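PDB 1T6C: exopolyphosphatase from Aquifex aeolicus, which probably hydrolyses phosphoanhydride bonds, as in polyphosphate or guanosine pentaphosphate, as a calcium-binding member of the Ppx/GppA phosphatase family with an actin-like fold. Local coordinates for residues A[140-145]-A[210-215]. Sequence-based numbering, arbitrary orientation.
Sequences VCVVDQ and VGLGGT. With CA (calcium ion), chain C.
Leu212 packs against Val142 and Asp144 where strands 139-146 and 208-212 run parallel, side by side, in the sheet of an actin-like domain. Val143 bonds to the neighbouring strand through both its N and its O: N donates to Val210 O at 2.8 Å, and O accepts from Leu212 N at 2.9 Å. Leu212 lies on the same face of the sheet as Val142, Asp144 and Val210. Its CD1 meets Val142 CG1 at 3.7 Å, while CD2 sits near the Asp144 carboxylate. Val210 CB meets Val142 CG2 at 4.3 Å. Helix 119-133 packs on this face through Ala126 and Val130. The last backbone bond, Gln145 N to Leu212 O, is longer, at 3.3 Å. Beyond it the chain enters helix 214-223, with Gly213 at the N-cap position. Gly213 CA makes a CA-H...O contact with Gln145 O at 3.5 Å. Asp144 O binds the calcium ion, which is also held by Gly146 O, Ser149 O and Glu151 OE1. One of the calcium waters also donates to Asp144 OD1. A bend at chi2 (-88°) turns the Gln145 amide toward Thr215 in the first helical turn. A water bridges Gln145 OE1 and Leu212 O. Thr215 OG1 donates to the same OE1 at 2.8 Å, from above the amide plane.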
ATOM      1  N   VAL A 140     -12.473  -7.347 -12.057  1.00 14.53           N
ATOM      2  CA  VAL A 140     -11.846  -7.143 -10.761  1.00 13.67           C
ATOM      3  C   VAL A 140     -11.651  -5.659 -10.470  1.00 12.46           C
ATOM      4  O   VAL A 140     -11.321  -4.895 -11.359  1.00 13.25           O
ATOM      5  CB  VAL A 140     -10.461  -7.790 -10.789  1.00 14.07           C
ATOM      6  CG1 VAL A 140      -9.771  -7.599  -9.446  1.00 16.48           C
ATOM      7  CG2 VAL A 140     -10.549  -9.274 -11.125  1.00 15.41           C
ATOM      8  N   CYS A 141     -11.851  -5.267  -9.213  1.00 12.12           N
ATOM      9  CA  CYS A 141     -11.410  -3.969  -8.748  1.00 11.97           C
ATOM     10  C   CYS A 141     -10.507  -4.182  -7.553  1.00 10.95           C
ATOM     11  O   CYS A 141     -10.905  -4.795  -6.559  1.00 12.34           O
ATOM     12  CB  CYS A 141     -12.566  -3.056  -8.392  1.00 12.24           C
ATOM     13  SG  CYS A 141     -11.991  -1.423  -7.854  1.00 15.10           S
ATOM     14  N   VAL A 142      -9.259  -3.713  -7.678  1.00 11.16           N
ATOM     15  CA  VAL A 142      -8.298  -3.749  -6.587  1.00 11.05           C
ATOM     16  C   VAL A 142      -8.395  -2.388  -5.909  1.00 10.08           C
ATOM     17  O   VAL A 142      -8.317  -1.364  -6.574  1.00 10.78           O
ATOM     18  CB  VAL A 142      -6.883  -4.028  -7.108  1.00 11.60           C
ATOM     19  CG1 VAL A 142      -5.843  -3.854  -6.027  1.00 12.96           C
ATOM     20  CG2 VAL A 142      -6.809  -5.426  -7.630  1.00 11.14           C
ATOM     21  N   VAL A 143      -8.590  -2.413  -4.596  1.00 10.56           N
ATOM     22  CA  VAL A 143      -8.737  -1.202  -3.792  1.00 11.39           C
ATOM     23  C   VAL A 143      -7.551  -1.121  -2.855  1.00 11.19           C
ATOM     24  O   VAL A 143      -7.452  -1.887  -1.900  1.00 11.11           O
ATOM     25  CB  VAL A 143     -10.052  -1.221  -2.995  1.00 11.67           C
ATOM     26  CG1 VAL A 143     -10.197   0.041  -2.155  1.00 12.32           C
ATOM     27  CG2 VAL A 143     -11.218  -1.367  -3.912  1.00 13.35           C
ATOM     28  N   ASP A 144      -6.632  -0.218  -3.144  1.00 10.93           N
ATOM     29  CA  ASP A 144      -5.350  -0.159  -2.431  1.00 12.60           C
ATOM     30  C   ASP A 144      -5.216   1.141  -1.645  1.00 12.51           C
ATOM     31  O   ASP A 144      -4.896   2.223  -2.185  1.00 11.94           O
ATOM     32  CB  ASP A 144      -4.203  -0.308  -3.408  1.00 13.08           C
ATOM     33  CG  ASP A 144      -2.880  -0.470  -2.739  1.00 17.75           C
ATOM     34  OD1 ASP A 144      -2.751  -0.406  -1.463  1.00 20.29           O
ATOM     35  OD2 ASP A 144      -1.879  -0.652  -3.474  1.00 21.36           O
ATOM     36  N   GLN A 145      -5.441   1.021  -0.344  1.00 11.45           N
ATOM     37  CA  GLN A 145      -5.431   2.150   0.556  1.00 11.97           C
ATOM     38  C   GLN A 145      -4.098   2.229   1.273  1.00 11.54           C
ATOM     39  O   GLN A 145      -3.634   1.255   1.859  1.00 11.77           O
ATOM     40  CB  GLN A 145      -6.585   2.029   1.573  1.00 11.18           C
ATOM     41  CG  GLN A 145      -6.530   3.093   2.667  1.00 12.91           C
ATOM     42  CD  GLN A 145      -5.700   2.701   3.854  1.00 14.55           C
ATOM     43  OE1 GLN A 145      -5.853   1.608   4.399  1.00 13.94           O
ATOM     44  NE2 GLN A 145      -4.780   3.592   4.277  1.00 14.20           N
ATOM     45  N   VAL A 210     -10.857  -6.742  -4.365  1.00 11.46           N
ATOM     46  CA  VAL A 210      -9.728  -7.164  -3.565  1.00 11.41           C
ATOM     47  C   VAL A 210      -9.222  -5.953  -2.823  1.00 11.07           C
ATOM     48  O   VAL A 210      -8.976  -4.917  -3.441  1.00 11.33           O
ATOM     49  CB  VAL A 210      -8.581  -7.691  -4.434  1.00 11.14           C
ATOM     50  CG1 VAL A 210      -7.404  -8.096  -3.597  1.00 11.24           C
ATOM     51  CG2 VAL A 210      -9.044  -8.883  -5.258  1.00 11.70           C
ATOM     52  N   GLY A 211      -9.104  -6.087  -1.507  1.00  9.77           N
ATOM     53  CA  GLY A 211      -8.624  -5.000  -0.672  1.00  9.71           C
ATOM     54  C   GLY A 211      -7.174  -5.189  -0.239  1.00 10.54           C
ATOM     55  O   GLY A 211      -6.758  -6.264   0.154  1.00 10.02           O
ATOM     56  N   LEU A 212      -6.420  -4.104  -0.305  1.00 10.21           N
ATOM     57  CA  LEU A 212      -4.971  -4.046   0.071  1.00 11.14           C
ATOM     58  C   LEU A 212      -4.665  -2.947   1.052  1.00 11.05           C
ATOM     59  O   LEU A 212      -5.345  -1.919   1.076  1.00 10.93           O
ATOM     60  CB  LEU A 212      -4.085  -3.758  -1.165  1.00 12.23           C
ATOM     61  CG  LEU A 212      -3.865  -4.825  -2.235  1.00 15.17           C
ATOM     62  CD1 LEU A 212      -5.159  -5.453  -2.754  1.00 16.82           C
ATOM     63  CD2 LEU A 212      -3.105  -4.252  -3.374  1.00 16.42           C
ATOM     64  N   GLY A 213      -3.547  -3.133   1.769  1.00 11.03           N
ATOM     65  CA  GLY A 213      -2.981  -2.129   2.656  1.00 11.14           C
ATOM     66  C   GLY A 213      -3.066  -2.521   4.107  1.00 11.46           C
ATOM     67  O   GLY A 213      -3.677  -3.532   4.480  1.00 10.90           O
ATOM     68  N   GLY A 214      -2.507  -1.642   4.942  1.00 10.94           N
ATOM     69  CA  GLY A 214      -2.374  -1.874   6.364  1.00 10.94           C
ATOM     70  C   GLY A 214      -3.664  -1.935   7.134  1.00 10.97           C
ATOM     71  O   GLY A 214      -3.795  -2.682   8.116  1.00 12.19           O
ATOM     72  N   THR A 215      -4.646  -1.154   6.703  1.00 10.76           N
ATOM     73  CA  THR A 215      -5.939  -1.208   7.349  1.00 10.01           C
ATOM     74  C   THR A 215      -6.607  -2.572   7.159  1.00  9.38           C
ATOM     75  O   THR A 215      -7.014  -3.207   8.127  1.00  9.84           O
ATOM     76  CB  THR A 215      -6.866  -0.095   6.826  1.00 10.44           C
ATOM     77  OG1 THR A 215      -6.275   1.202   7.091  1.00 13.25           O
ATOM     78  CG2 THR A 215      -8.179  -0.166   7.590  1.00 12.47           C
TER
HETATM   79 CA    CA C 502      -2.604   3.947  -2.002  1.00 14.37          CA
HETATM   80  O   HOH W   1      -1.015   1.875  -1.123  1.00 19.49           O
HETATM   81  O   HOH W   2      -5.763  -1.051   3.782  1.00 10.22           O
HETATM   82  O   HOH W   3      -1.766   0.853   3.814  1.00 17.65           O
HETATM   83  O   HOH W   4      -0.551   4.884  -3.607  1.00 20.40           O